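Local coordinates for 3',5'-cyclic-nucleotide phosphodiesterase 1 (Saccharomyces cerevisiae, PDB 4OJV), which is a zinc-binding member of the class II phosphodiesterase family, which belongs to the metallo-hydrolase/oxidoreductase clan, at residues D72-P75 against I76-I80; Y299-N302 against E303-N306. All coordinates share one frame; numbering follows the deposited sequence.

Interaction 1 (D72-P75 against I76-I80); sequences DREP and IEFFI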
ATOM      1  N   ASP A  72      -6.050  13.022  17.340  1.00 12.92           N
ATOM      2  CA  ASP A  72      -5.992  12.577  15.959  1.00 12.76           C
ATOM      3  C   ASP A  72      -5.006  13.406  15.130  1.00 13.23           C
ATOM      4  O   ASP A  72      -4.428  12.901  14.164  1.00 14.73           O
ATOM      5  CB  ASP A  72      -7.390  12.570  15.339  1.00 14.49           C
ATOM      6  CG  ASP A  72      -8.243  11.418  15.834  1.00 15.31           C
ATOM      7  OD1 ASP A  72      -7.701  10.429  16.381  1.00 15.37           O
ATOM      8  OD2 ASP A  72      -9.471  11.479  15.655  1.00 19.50           O
ATOM      9  N   ARG A  73      -4.810  14.668  15.505  1.00 13.62           N
ATOM     10  CA  ARG A  73      -3.823  15.532  14.870  1.00 14.94           C
ATOM     11  C   ARG A  73      -3.012  16.255  15.938  1.00 14.40           C
ATOM     12  O   ARG A  73      -3.548  16.638  16.981  1.00 16.48           O
ATOM     13  CB  ARG A  73      -4.493  16.540  13.934  1.00 19.01           C
ATOM     14  CG  ARG A  73      -5.124  15.909  12.697  1.00 23.13           C
ATOM     15  CD  ARG A  73      -5.614  16.956  11.702  1.00 28.10           C
ATOM     16  NE  ARG A  73      -6.336  18.052  12.347  1.00 33.99           N
ATOM     17  CZ  ARG A  73      -7.629  18.038  12.664  1.00 38.34           C
ATOM     18  NH1 ARG A  73      -8.382  16.974  12.406  1.00 41.15           N
ATOM     19  NH2 ARG A  73      -8.173  19.098  13.246  1.00 41.66           N
ATOM     20  N   GLU A  74      -1.721  16.435  15.675  1.00 13.76           N
ATOM     21  CA  GLU A  74      -0.789  17.062  16.611  1.00 13.45           C
ATOM     22  C   GLU A  74       0.033  18.157  15.960  1.00 13.84           C
ATOM     23  O   GLU A  74       0.386  18.049  14.789  1.00 14.40           O
ATOM     24  CB  GLU A  74       0.181  16.027  17.188  1.00 12.96           C
ATOM     25  CG  GLU A  74      -0.442  15.017  18.130  1.00 13.42           C
ATOM     26  CD  GLU A  74      -0.800  15.582  19.488  1.00 14.01           C
ATOM     27  OE1 GLU A  74      -0.551  16.780  19.742  1.00 17.66           O
ATOM     28  OE2 GLU A  74      -1.340  14.805  20.290  1.00 13.77           O
ATOM     29  N   PRO A  75       0.385  19.197  16.730  1.00 13.98           N
ATOM     30  CA  PRO A  75       1.283  20.238  16.232  1.00 14.26           C
ATOM     31  C   PRO A  75       2.573  19.676  15.633  1.00 14.22           C
ATOM     32  O   PRO A  75       3.255  18.856  16.254  1.00 14.04           O
ATOM     33  CB  PRO A  75       1.568  21.071  17.485  1.00 14.98           C
ATOM     34  CG  PRO A  75       0.306  20.954  18.275  1.00 15.73           C
ATOM     35  CD  PRO A  75      -0.148  19.530  18.070  1.00 14.10           C
ATOM     36  N   ILE A  76       2.905  20.144  14.431  1.00 14.30           N
ATOM     37  CA  ILE A  76       4.099  19.684  13.731  1.00 14.91           C
ATOM     38  C   ILE A  76       5.374  19.846  14.562  1.00 14.13           C
ATOM     39  O   ILE A  76       6.238  18.967  14.587  1.00 14.40           O
ATOM     40  CB  ILE A  76       4.255  20.375  12.351  1.00 16.54           C
ATOM     41  CG1 ILE A  76       5.440  19.768  11.593  1.00 18.75           C
ATOM     42  CG2 ILE A  76       4.398  21.892  12.485  1.00 17.06           C
ATOM     43  CD1 ILE A  76       5.629  20.289  10.188  1.00 20.52           C
ATOM     44  N   GLU A  77       5.481  20.962  15.276  1.00 14.64           N
ATOM     45  CA  GLU A  77       6.716  21.286  15.976  1.00 14.71           C
ATOM     46  C   GLU A  77       7.065  20.294  17.084  1.00 13.74           C
ATOM     47  O   GLU A  77       8.227  20.176  17.469  1.00 15.49           O
ATOM     48  CB  GLU A  77       6.709  22.737  16.495  1.00 15.84           C
ATOM     49  CG  GLU A  77       5.664  23.055  17.561  1.00 16.77           C
ATOM     50  CD  GLU A  77       4.332  23.532  17.004  1.00 16.62           C
ATOM     51  OE1 GLU A  77       4.012  23.315  15.816  1.00 17.04           O
ATOM     52  OE2 GLU A  77       3.577  24.151  17.784  1.00 19.81           O
ATOM     53  N   PHE A  78       6.067  19.548  17.565  1.00 13.69           N
ATOM     54  CA  PHE A  78       6.307  18.537  18.590  1.00 14.04           C
ATOM     55  C   PHE A  78       7.217  17.402  18.100  1.00 13.53           C
ATOM     56  O   PHE A  78       7.838  16.711  18.908  1.00 14.85           O
ATOM     57  CB  PHE A  78       4.994  17.927  19.097  1.00 14.44           C
ATOM     58  CG  PHE A  78       4.099  18.881  19.873  1.00 14.99           C
ATOM     59  CD1 PHE A  78       4.504  20.175  20.232  1.00 15.54           C
ATOM     60  CD2 PHE A  78       2.834  18.459  20.262  1.00 16.55           C
ATOM     61  CE1 PHE A  78       3.651  21.015  20.949  1.00 17.95           C
ATOM     62  CE2 PHE A  78       1.984  19.294  20.982  1.00 18.02           C
ATOM     63  CZ  PHE A  78       2.396  20.569  21.319  1.00 17.87           C
ATOM     64  N   PHE A  79       7.288  17.208  16.782  1.00 13.17           N
ATOM     65  CA  PHE A  79       7.972  16.048  16.202  1.00 12.70           C
ATOM     66  C   PHE A  79       9.374  16.352  15.700  1.00 13.20           C
ATOM     67  O   PHE A  79      10.080  15.441  15.262  1.00 13.36           O
ATOM     68  CB  PHE A  79       7.153  15.477  15.036  1.00 12.37           C
ATOM     69  CG  PHE A  79       5.809  14.956  15.438  1.00 11.74           C
ATOM     70  CD1 PHE A  79       4.705  15.801  15.482  1.00 12.62           C
ATOM     71  CD2 PHE A  79       5.642  13.622  15.786  1.00 12.02           C
ATOM     72  CE1 PHE A  79       3.464  15.319  15.870  1.00 13.72           C
ATOM     73  CE2 PHE A  79       4.404  13.131  16.167  1.00 12.07           C
ATOM     74  CZ  PHE A  79       3.310  13.984  16.200  1.00 12.93           C
ATOM     75  N   ILE A  80       9.768  17.623  15.712  1.00 13.32           N
ATOM     76  CA  ILE A  80      10.985  18.041  15.023  1.00 13.80           C
ATOM     77  C   ILE A  80      11.892  18.900  15.901  1.00 14.47           C
ATOM     78  O   ILE A  80      11.444  19.532  16.867  1.00 16.45           O
ATOM     79  CB  ILE A  80      10.670  18.762  13.683  1.00 14.16           C
ATOM     80  CG1 ILE A  80       9.883  20.063  13.924  1.00 16.57           C
ATOM     81  CG2 ILE A  80       9.927  17.824  12.727  1.00 15.67           C
ATOM     82  CD1 ILE A  80       9.607  20.878  12.673  1.00 18.35           C
TER

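Interaction 2 (Y299-N302 against E303-N306); sequences YLIN and ELSN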
ATOM      1  N   TYR A 299      19.642   1.225  21.097  1.00 15.20           N
ATOM      2  CA  TYR A 299      20.465   0.689  20.024  1.00 15.42           C
ATOM      3  C   TYR A 299      20.856   1.762  19.005  1.00 13.72           C
ATOM      4  O   TYR A 299      22.003   1.801  18.541  1.00 15.03           O
ATOM      5  CB  TYR A 299      19.795  -0.509  19.355  1.00 17.39           C
ATOM      6  CG  TYR A 299      19.599  -1.664  20.313  1.00 21.58           C
ATOM      7  CD1 TYR A 299      20.684  -2.432  20.742  1.00 25.36           C
ATOM      8  CD2 TYR A 299      18.333  -1.980  20.803  1.00 24.88           C
ATOM      9  CE1 TYR A 299      20.507  -3.488  21.628  1.00 27.65           C
ATOM     10  CE2 TYR A 299      18.144  -3.031  21.689  1.00 26.97           C
ATOM     11  CZ  TYR A 299      19.232  -3.779  22.096  1.00 29.22           C
ATOM     12  OH  TYR A 299      19.040  -4.821  22.971  1.00 34.89           O
ATOM     13  N   LEU A 300      19.924   2.654  18.674  1.00 12.98           N
ATOM     14  CA  LEU A 300      20.253   3.735  17.759  1.00 13.35           C
ATOM     15  C   LEU A 300      21.300   4.673  18.392  1.00 13.16           C
ATOM     16  O   LEU A 300      22.277   5.047  17.746  1.00 13.94           O
ATOM     17  CB  LEU A 300      19.008   4.512  17.321  1.00 12.80           C
ATOM     18  CG  LEU A 300      19.286   5.734  16.424  1.00 12.75           C
ATOM     19  CD1 LEU A 300      20.120   5.392  15.192  1.00 14.03           C
ATOM     20  CD2 LEU A 300      17.995   6.408  15.989  1.00 13.37           C
ATOM     21  N   ILE A 301      21.091   5.054  19.648  1.00 13.47           N
ATOM     22  CA  ILE A 301      22.068   5.907  20.328  1.00 14.94           C
ATOM     23  C   ILE A 301      23.435   5.215  20.427  1.00 14.77           C
ATOM     24  O   ILE A 301      24.468   5.864  20.256  1.00 15.56           O
ATOM     25  CB  ILE A 301      21.546   6.413  21.696  1.00 15.76           C
ATOM     26  CG1 ILE A 301      20.404   7.427  21.507  1.00 17.50           C
ATOM     27  CG2 ILE A 301      22.667   7.025  22.542  1.00 19.51           C
ATOM     28  CD1 ILE A 301      20.798   8.748  20.864  1.00 20.88           C
ATOM     29  N   ASN A 302      23.453   3.900  20.641  1.00 14.41           N
ATOM     30  CA  ASN A 302      24.731   3.176  20.665  1.00 15.64           C
ATOM     31  C   ASN A 302      25.464   3.270  19.330  1.00 14.78           C
ATOM     32  O   ASN A 302      26.687   3.439  19.296  1.00 15.98           O
ATOM     33  CB  ASN A 302      24.545   1.706  21.046  1.00 18.77           C
ATOM     34  CG  ASN A 302      24.268   1.509  22.524  1.00 21.83           C
ATOM     35  OD1 ASN A 302      24.378   2.436  23.322  1.00 22.21           O
ATOM     36  ND2 ASN A 302      23.905   0.288  22.894  1.00 26.23           N
ATOM     37  N   GLU A 303      24.720   3.166  18.230  1.00 14.77           N
ATOM     38  CA  GLU A 303      25.307   3.315  16.903  1.00 14.85           C
ATOM     39  C   GLU A 303      25.857   4.718  16.675  1.00 14.68           C
ATOM     40  O   GLU A 303      26.982   4.877  16.191  1.00 15.20           O
ATOM     41  CB  GLU A 303      24.311   2.920  15.800  1.00 15.19           C
ATOM     42  CG  GLU A 303      23.937   1.437  15.798  1.00 16.52           C
ATOM     43  CD  GLU A 303      25.143   0.507  15.731  1.00 17.01           C
ATOM     44  OE1 GLU A 303      26.129   0.836  15.036  1.00 17.84           O
ATOM     45  OE2 GLU A 303      25.111  -0.564  16.377  1.00 18.86           O
ATOM     46  N   LEU A 304      25.080   5.730  17.044  1.00 14.47           N
ATOM     47  CA  LEU A 304      25.535   7.116  16.928  1.00 15.40           C
ATOM     48  C   LEU A 304      26.739   7.392  17.830  1.00 16.07           C
ATOM     49  O   LEU A 304      27.642   8.135  17.445  1.00 16.16           O
ATOM     50  CB  LEU A 304      24.388   8.084  17.197  1.00 15.27           C
ATOM     51  CG  LEU A 304      23.228   8.032  16.198  1.00 15.78           C
ATOM     52  CD1 LEU A 304      22.072   8.868  16.714  1.00 17.31           C
ATOM     53  CD2 LEU A 304      23.670   8.508  14.822  1.00 18.30           C
ATOM     54  N   SER A 305      26.771   6.755  19.000  1.00 15.36           N
ATOM     55  CA  SER A 305      27.924   6.853  19.901  1.00 16.82           C
ATOM     56  C   SER A 305      29.179   6.272  19.235  1.00 16.43           C
ATOM     57  O   SER A 305      30.274   6.833  19.362  1.00 17.85           O
ATOM     58  CB  SER A 305      27.624   6.120  21.204  1.00 17.52           C
ATOM     59  OG  SER A 305      26.699   6.847  21.992  1.00 24.60           O
ATOM     60  N   ASN A 306      29.024   5.157  18.517  1.00 15.85           N
ATOM     61  CA  ASN A 306      30.132   4.568  17.769  1.00 16.07           C
ATOM     62  C   ASN A 306      30.653   5.515  16.686  1.00 15.32           C
ATOM     63  O   ASN A 306      31.867   5.706  16.552  1.00 16.41           O
ATOM     64  CB  ASN A 306      29.753   3.208  17.175  1.00 17.79           C
ATOM     65  CG  ASN A 306      29.511   2.149  18.237  1.00 23.83           C
ATOM     66  OD1 ASN A 306      29.871   2.313  19.407  1.00 26.24           O
ATOM     67  ND2 ASN A 306      28.892   1.046  17.827  1.00 26.28           N
TER
HETATM   68  O   HOH W   1      23.460  -0.679  18.592  1.00 26.75           O

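Interaction 1 (D72-P75 against I76-I80)
A beta turn spanning P75 to F78 carries the chain out of strand 73-75, with P75 and F78 at its two ends and I76 and E77 at its corners. The turn is closed by the amide of F78, whose N lies 3.2 Å from P75 O; the N-H points fairly well at the oxygen (150°), yet it arrives from above the carbonyl plane. With I76 and E77 both in helical backbone conformation, this is a type I geometry. A second turn follows directly, as F79 N bonds to I76 O at 3.0 Å.

Closing the first turn brings the side chains of its two ends together. The F78 side chain leaves with CG beside its own backbone N (chi1 -67°), which turns the ring back so that one face lies against the pyrrolidine. P75 CB then sits 3.8 Å from the centroid of the F78 ring, almost exactly on the ring normal, in a CH-pi contact, while P75 CG rests 3.6 Å from F78 CE2. E74 OE1 comes to the edge of the same ring, near its plane, 3.8 Å from F78 CE2, while E74 OE2 is hydrogen-bonded to H71. In E77, CG stands between the backbone N and the carbonyl carbon (chi1 65°), and with the bend at chi2 this sets the carboxylate beside the proline, E77 OE2 being 3.7 Å from P75 CB.

F79 is turned inward instead. Its buried ring packs on V65 of the partner strand 64-66 and on L338 of helix 336-350, joining the small two-stranded sheet to that helix. The ring presents its edge to the preceding residues: I76 O lies in its plane, P75 O approaches F79 CD1 at 3.5 Å, and E74 CB touches F79 CE1 at 3.6 Å.

Interaction 2 (Y299-N302 against E303-N306)
The carbonyl of I301 is gripped twice by S305, one turn further along helix 297-311. S305 N donates to I301 O at 2.8 Å, and S305 OG donates to the same I301 O at 3.0 Å from well above the carbonyl plane. The hydroxyl can fold back in this way because OG stands beside the serine's own backbone N (chi1 -73°). R351 lies next to this pair: it is hydrogen-bonded to N302 OD1 and more weakly to S305 OG.

A comparable reinforcement occurs at Y299 O, which accepts the E303 amide N at 3.1 Å and also a water. The same water donates to E303 OE2 at 2.8 Å, so it bridges backbone and side chain, and it sits at the edge of the Y299 ring, in its plane. In E303, chi1 (-66°) sets CG beside the backbone N, 3.4 Å from Y299 O, and the bend at chi2 then turns the carboxylate toward the water, while E303 OE1 takes a hydrogen bond from W261. Ordinary i to i+4 backbone bonds join the other residues, L304 N to L300 O (3.0 Å) and N306 N to N302 O.

Apolar branches line the buried side. L300 CD1 lies alongside L304 CG at 4.2 Å, and I301 CD1 approaches L304 CD1 at 4.3 Å; L300 and I301 continue onto L344, and I301 onto L347, of helix 336-350. The result is an amphipathic alpha-helix, set in the beta-alpha-beta crossover between the parallel neighbouring strands 273-279 and 321-325.

Both contacts are local and partly buried, their centres about 20 and 19 Å from the centre of the chain, and their nearest atoms are about 12 Å apart. Helix 336-350 links them, receiving the aromatic rings of interaction 1 through L338 and the aliphatic side chains of interaction 2 through L344 and L347. Interaction 1 shapes a turn where a short strand ends, and combines a proline-aromatic CH-pi contact with a single backbone bond across the segments. Interaction 2 continues a regular helix, held by repeated backbone bonds with serine and water additions. Each has buried members: E74 and F79 in interaction 1, L300, I301, E303 and L304 in interaction 2. The second subunit reaches only interaction 1, through D72.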